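Local coordinates for elongation factor G (Thermus thermophilus, PDB 2DY1), which binds GTP and magnesium and probably acts as a GTPase elongation factor in the translocation step of protein synthesis, at residues G298-P312 / E340-E354. Numbering follows the deposited sequence.
Sequences GQVAYLRLYRGRLKP and EEAEAGFVLGVPKAE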
loop_
_atom_site.group_PDB
_atom_site.type_symbol
_atom_site.label_atom_id
_atom_site.label_comp_id
_atom_site.label_asym_id
_atom_site.label_seq_id
_atom_site.Cartn_x
_atom_site.Cartn_y
_atom_site.Cartn_z
ATOM N N GLY A 298 5.002 5.123 -23.206
ATOM C CA GLY A 298 5.442 6.331 -22.532
ATOM C C GLY A 298 4.571 6.522 -21.295
ATOM O O GLY A 298 3.673 5.720 -21.048
ATOM N N GLN A 299 4.826 7.575 -20.526
ATOM C CA GLN A 299 4.076 7.822 -19.303
ATOM C C GLN A 299 2.668 8.346 -19.561
ATOM O O GLN A 299 2.466 9.234 -20.379
ATOM C CB GLN A 299 4.858 8.794 -18.406
ATOM C CG GLN A 299 4.183 9.130 -17.054
ATOM C CD GLN A 299 5.172 9.551 -15.975
ATOM O OE1 GLN A 299 4.810 10.227 -15.007
ATOM N NE2 GLN A 299 6.418 9.129 -16.116
ATOM N N VAL A 300 1.686 7.737 -18.896
ATOM C CA VAL A 300 0.299 8.169 -18.999
ATOM C C VAL A 300 -0.158 8.461 -17.571
ATOM O O VAL A 300 -0.029 7.615 -16.692
ATOM C CB VAL A 300 -0.623 7.076 -19.612
ATOM C CG1 VAL A 300 -2.075 7.536 -19.553
ATOM C CG2 VAL A 300 -0.229 6.808 -21.054
ATOM N N ALA A 301 -0.682 9.666 -17.350
ATOM C CA ALA A 301 -1.167 10.086 -16.044
ATOM C C ALA A 301 -2.677 9.913 -16.058
ATOM O O ALA A 301 -3.353 10.250 -17.041
ATOM C CB ALA A 301 -0.791 11.554 -15.780
ATOM N N TYR A 302 -3.206 9.342 -14.980
ATOM C CA TYR A 302 -4.637 9.119 -14.881
ATOM C C TYR A 302 -5.190 10.145 -13.922
ATOM O O TYR A 302 -4.821 10.187 -12.751
ATOM C CB TYR A 302 -4.898 7.693 -14.399
ATOM C CG TYR A 302 -4.477 6.687 -15.454
ATOM C CD1 TYR A 302 -5.407 6.086 -16.294
ATOM C CD2 TYR A 302 -3.132 6.382 -15.638
ATOM C CE1 TYR A 302 -4.995 5.197 -17.300
ATOM C CE2 TYR A 302 -2.721 5.503 -16.641
ATOM C CZ TYR A 302 -3.648 4.924 -17.454
ATOM O OH TYR A 302 -3.213 4.063 -18.435
ATOM N N LEU A 303 -6.079 10.972 -14.458
ATOM C CA LEU A 303 -6.628 12.088 -13.710
ATOM C C LEU A 303 -8.084 11.946 -13.403
ATOM O O LEU A 303 -8.867 11.621 -14.277
ATOM C CB LEU A 303 -6.485 13.370 -14.536
ATOM C CG LEU A 303 -5.222 14.217 -14.560
ATOM C CD1 LEU A 303 -4.035 13.378 -14.981
ATOM C CD2 LEU A 303 -5.446 15.377 -15.545
ATOM N N ARG A 304 -8.446 12.207 -12.153
ATOM C CA ARG A 304 -9.859 12.235 -11.787
ATOM C C ARG A 304 -10.240 13.715 -11.778
ATOM O O ARG A 304 -9.559 14.524 -11.139
ATOM C CB ARG A 304 -10.092 11.669 -10.391
ATOM C CG ARG A 304 -11.460 12.104 -9.787
ATOM C CD ARG A 304 -12.654 11.539 -10.558
ATOM N NE ARG A 304 -13.863 12.316 -10.258
ATOM C CZ ARG A 304 -14.634 12.173 -9.186
ATOM N NH1 ARG A 304 -14.369 11.252 -8.260
ATOM N NH2 ARG A 304 -15.658 13.014 -9.015
ATOM N N LEU A 305 -11.307 14.057 -12.492
ATOM C CA LEU A 305 -11.809 15.435 -12.502
ATOM C C LEU A 305 -12.925 15.430 -11.460
ATOM O O LEU A 305 -13.990 14.846 -11.671
ATOM C CB LEU A 305 -12.356 15.791 -13.890
ATOM C CG LEU A 305 -12.892 17.224 -14.079
ATOM C CD1 LEU A 305 -11.791 18.236 -13.780
ATOM C CD2 LEU A 305 -13.387 17.385 -15.508
ATOM N N TYR A 306 -12.665 16.073 -10.332
ATOM C CA TYR A 306 -13.629 16.102 -9.238
ATOM C C TYR A 306 -14.708 17.124 -9.416
ATOM O O TYR A 306 -15.844 16.928 -8.982
ATOM C CB TYR A 306 -12.924 16.404 -7.907
ATOM C CG TYR A 306 -11.966 15.331 -7.404
ATOM C CD1 TYR A 306 -12.444 14.102 -6.955
ATOM C CD2 TYR A 306 -10.591 15.571 -7.335
ATOM C CE1 TYR A 306 -11.583 13.131 -6.430
ATOM C CE2 TYR A 306 -9.707 14.594 -6.814
ATOM C CZ TYR A 306 -10.220 13.385 -6.363
ATOM O OH TYR A 306 -9.353 12.450 -5.825
ATOM N N ARG A 307 -14.348 18.223 -10.061
ATOM C CA ARG A 307 -15.288 19.325 -10.212
ATOM C C ARG A 307 -14.906 20.070 -11.444
ATOM O O ARG A 307 -13.745 20.067 -11.818
ATOM C CB ARG A 307 -15.151 20.266 -9.007
ATOM C CG ARG A 307 -16.241 21.346 -8.869
ATOM C CD ARG A 307 -16.022 22.131 -7.575
ATOM N NE ARG A 307 -14.746 22.846 -7.579
ATOM C CZ ARG A 307 -14.099 23.225 -6.485
ATOM N NH1 ARG A 307 -14.602 22.957 -5.286
ATOM N NH2 ARG A 307 -12.947 23.870 -6.595
ATOM N N GLY A 308 -15.896 20.692 -12.070
ATOM C CA GLY A 308 -15.631 21.486 -13.252
ATOM C C GLY A 308 -15.807 20.758 -14.556
ATOM O O GLY A 308 -16.154 19.583 -14.597
ATOM N N ARG A 309 -15.566 21.472 -15.643
ATOM C CA ARG A 309 -15.713 20.910 -16.955
ATOM C C ARG A 309 -14.486 21.288 -17.773
ATOM O O ARG A 309 -13.860 22.325 -17.539
ATOM C CB ARG A 309 -17.008 21.449 -17.586
ATOM C CG ARG A 309 -17.294 20.995 -19.001
ATOM C CD ARG A 309 -18.748 21.275 -19.380
ATOM N NE ARG A 309 -18.975 21.038 -20.802
ATOM C CZ ARG A 309 -18.608 21.883 -21.762
ATOM N NH1 ARG A 309 -18.008 23.025 -21.447
ATOM N NH2 ARG A 309 -18.819 21.579 -23.034
ATOM N N LEU A 310 -14.112 20.425 -18.707
ATOM C CA LEU A 310 -12.969 20.711 -19.561
ATOM C C LEU A 310 -13.261 20.447 -21.020
ATOM O O LEU A 310 -14.044 19.554 -21.382
ATOM C CB LEU A 310 -11.761 19.862 -19.169
ATOM C CG LEU A 310 -11.156 20.095 -17.789
ATOM C CD1 LEU A 310 -10.132 19.008 -17.500
ATOM C CD2 LEU A 310 -10.488 21.468 -17.746
ATOM N N LYS A 311 -12.622 21.253 -21.865
ATOM C CA LYS A 311 -12.720 21.107 -23.306
ATOM C C LYS A 311 -11.305 20.966 -23.849
ATOM O O LYS A 311 -10.345 21.394 -23.205
ATOM C CB LYS A 311 -13.381 22.339 -23.922
ATOM C CG LYS A 311 -14.876 22.419 -23.649
ATOM C CD LYS A 311 -15.424 23.783 -24.052
ATOM C CE LYS A 311 -15.279 24.033 -25.553
ATOM N NZ LYS A 311 -15.507 25.464 -25.916
ATOM N N PRO A 312 -11.150 20.379 -25.046
ATOM C CA PRO A 312 -9.813 20.223 -25.626
ATOM C C PRO A 312 -9.162 21.609 -25.774
ATOM O O PRO A 312 -9.825 22.567 -26.188
ATOM C CB PRO A 312 -10.100 19.568 -26.981
ATOM C CG PRO A 312 -11.349 18.766 -26.708
ATOM C CD PRO A 312 -12.177 19.740 -25.889
ATOM N N GLU A 340 -14.599 14.813 -26.726
ATOM C CA GLU A 340 -14.632 16.235 -27.019
ATOM C C GLU A 340 -14.953 17.119 -25.822
ATOM O O GLU A 340 -14.968 18.344 -25.952
ATOM C CB GLU A 340 -15.617 16.509 -28.158
ATOM C CG GLU A 340 -15.290 15.744 -29.435
ATOM C CD GLU A 340 -13.821 15.838 -29.826
ATOM O OE1 GLU A 340 -13.306 16.971 -29.966
ATOM O OE2 GLU A 340 -13.179 14.774 -29.994
ATOM N N GLU A 341 -15.223 16.511 -24.667
ATOM C CA GLU A 341 -15.476 17.271 -23.454
ATOM C C GLU A 341 -15.359 16.313 -22.290
ATOM O O GLU A 341 -15.461 15.104 -22.477
ATOM C CB GLU A 341 -16.879 17.884 -23.444
ATOM C CG GLU A 341 -18.003 16.865 -23.355
ATOM C CD GLU A 341 -19.381 17.513 -23.368
ATOM O OE1 GLU A 341 -19.476 18.725 -23.059
ATOM O OE2 GLU A 341 -20.367 16.808 -23.674
ATOM N N ALA A 342 -15.136 16.861 -21.106
ATOM C CA ALA A 342 -15.051 16.059 -19.892
ATOM C C ALA A 342 -15.770 16.833 -18.798
ATOM O O ALA A 342 -15.616 18.047 -18.687
ATOM C CB ALA A 342 -13.617 15.827 -19.519
ATOM N N GLU A 343 -16.564 16.144 -17.994
ATOM C CA GLU A 343 -17.316 16.808 -16.927
ATOM C C GLU A 343 -16.869 16.193 -15.610
ATOM O O GLU A 343 -16.216 15.153 -15.611
ATOM C CB GLU A 343 -18.818 16.546 -17.093
ATOM C CG GLU A 343 -19.388 16.854 -18.462
ATOM C CD GLU A 343 -20.803 16.335 -18.603
ATOM O OE1 GLU A 343 -21.690 16.813 -17.864
ATOM O OE2 GLU A 343 -21.025 15.440 -19.447
ATOM N N ALA A 344 -17.239 16.799 -14.489
ATOM C CA ALA A 344 -16.837 16.243 -13.193
ATOM C C ALA A 344 -17.307 14.786 -13.134
ATOM O O ALA A 344 -18.441 14.467 -13.508
ATOM C CB ALA A 344 -17.463 17.055 -12.048
ATOM N N GLY A 345 -16.415 13.915 -12.654
ATOM C CA GLY A 345 -16.713 12.491 -12.584
ATOM C C GLY A 345 -15.863 11.731 -13.599
ATOM O O GLY A 345 -15.579 10.543 -13.433
ATOM N N PHE A 346 -15.461 12.416 -14.661
ATOM C CA PHE A 346 -14.616 11.777 -15.668
ATOM C C PHE A 346 -13.249 11.432 -15.111
ATOM O O PHE A 346 -12.736 12.068 -14.177
ATOM C CB PHE A 346 -14.358 12.724 -16.858
ATOM C CG PHE A 346 -15.354 12.617 -17.968
ATOM C CD1 PHE A 346 -16.713 12.792 -17.726
ATOM C CD2 PHE A 346 -14.931 12.338 -19.277
ATOM C CE1 PHE A 346 -17.641 12.691 -18.758
ATOM C CE2 PHE A 346 -15.852 12.229 -20.323
ATOM C CZ PHE A 346 -17.212 12.407 -20.067
ATOM N N VAL A 347 -12.670 10.391 -15.708
ATOM C CA VAL A 347 -11.305 10.016 -15.438
ATOM C C VAL A 347 -10.678 10.163 -16.814
ATOM O O VAL A 347 -11.216 9.682 -17.811
ATOM C CB VAL A 347 -11.167 8.566 -14.955
ATOM C CG1 VAL A 347 -9.690 8.149 -15.016
ATOM C CG2 VAL A 347 -11.681 8.472 -13.514
ATOM N N LEU A 348 -9.574 10.896 -16.871
ATOM C CA LEU A 348 -8.879 11.116 -18.127
ATOM C C LEU A 348 -7.521 10.460 -18.131
ATOM O O LEU A 348 -6.896 10.310 -17.083
ATOM C CB LEU A 348 -8.667 12.611 -18.352
ATOM C CG LEU A 348 -9.944 13.454 -18.457
ATOM C CD1 LEU A 348 -9.540 14.924 -18.576
ATOM C CD2 LEU A 348 -10.759 13.044 -19.657
ATOM N N GLY A 349 -7.064 10.071 -19.319
ATOM C CA GLY A 349 -5.728 9.514 -19.442
ATOM C C GLY A 349 -4.957 10.569 -20.218
ATOM O O GLY A 349 -5.370 10.924 -21.324
ATOM N N VAL A 350 -3.865 11.070 -19.657
ATOM C CA VAL A 350 -3.058 12.111 -20.307
ATOM C C VAL A 350 -1.762 11.478 -20.810
ATOM O O VAL A 350 -0.944 11.057 -20.006
ATOM C CB VAL A 350 -2.714 13.237 -19.282
ATOM C CG1 VAL A 350 -1.907 14.346 -19.944
ATOM C CG2 VAL A 350 -3.999 13.811 -18.692
ATOM N N PRO A 351 -1.575 11.383 -22.142
ATOM C CA PRO A 351 -0.339 10.789 -22.684
ATOM C C PRO A 351 0.828 11.773 -22.644
ATOM O O PRO A 351 0.630 12.957 -22.376
ATOM C CB PRO A 351 -0.744 10.401 -24.098
ATOM C CG PRO A 351 -1.655 11.532 -24.481
ATOM C CD PRO A 351 -2.529 11.677 -23.227
ATOM N N LYS A 352 2.040 11.274 -22.894
ATOM C CA LYS A 352 3.264 12.089 -22.854
ATOM C C LYS A 352 3.274 12.858 -21.541
ATOM O O LYS A 352 3.586 14.045 -21.495
ATOM C CB LYS A 352 3.287 13.084 -24.018
ATOM C CG LYS A 352 3.229 12.465 -25.401
ATOM C CD LYS A 352 3.037 13.559 -26.448
ATOM C CE LYS A 352 2.949 12.999 -27.859
ATOM N NZ LYS A 352 2.655 14.070 -28.855
ATOM N N ALA A 353 2.943 12.161 -20.463
ATOM C CA ALA A 353 2.841 12.782 -19.153
ATOM C C ALA A 353 4.059 12.654 -18.244
ATOM O O ALA A 353 3.910 12.578 -17.035
ATOM C CB ALA A 353 1.604 12.218 -18.439
ATOM N N GLU A 354 5.265 12.641 -18.805
ATOM C CA GLU A 354 6.446 12.508 -17.969
ATOM C C GLU A 354 6.545 13.530 -16.822
ATOM O O GLU A 354 7.186 13.266 -15.807
ATOM C CB GLU A 354 7.706 12.566 -18.841
ATOM C CG GLU A 354 8.051 11.260 -19.577
ATOM C CD GLU A 354 7.062 10.848 -20.680
ATOM O OE1 GLU A 354 6.397 11.713 -21.289
ATOM O OE2 GLU A 354 6.973 9.636 -20.965
HETATM O O HOH W 1 2.513 8.451 -23.328
#
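L303 and L348 face each other as a hydrogen-bonded antiparallel pair. L303 N gives to L348 O and L348 N to L303 O, both at 2.8 Å. A301 and V350 make the next hydrogen-bonded pair. L303 has its CG anti to the carbonyl carbon (chi1 -84°), and both its methyls reach V350, CD1 lying 3.7 Å from V350 CG2. On the face that carries L303 and V350, L348 also meets L310, CD1 to CD1 at 4.3 Å.

At one end, Q299 is held by its backbone. Its N donates to E354 OE2 at 3.0 Å, from above the carboxylate plane, and its O accepts from A353 N. Beside it, A353 CB packs on A301 CB at 3.6 Å.

At the other end the type II turn from E343 to F346 closes on L305. L305 O accepts G345 N at 2.8 Å and also R304 NE, which comes from well above the carbonyl plane. R304 bends at chi2 (65°), and its guanidinium lies near G345 CA with Y306 CD1 over one face. Its other nitrogens reach A97 O and D99, so the strand is tied to the GTP-binding domain. A leucine here would probably leave D99 without its charged mate and L305 O with one donor fewer. Further on, R309 NE and NH2 grip the single atom E341 OE1 side-on, NH2 at 2.9 Å, with the guanidinium and carboxylate planes 88° apart.

Beyond G308, L310 and A342 form another hydrogen-bonded pair. Strand 298-307 pairs with edge strand 347-350, and 309-310 with 335-343, so the contact links two antiparallel sheets. This is consistent with the beta-barrel of domain 2 in translational GTPases.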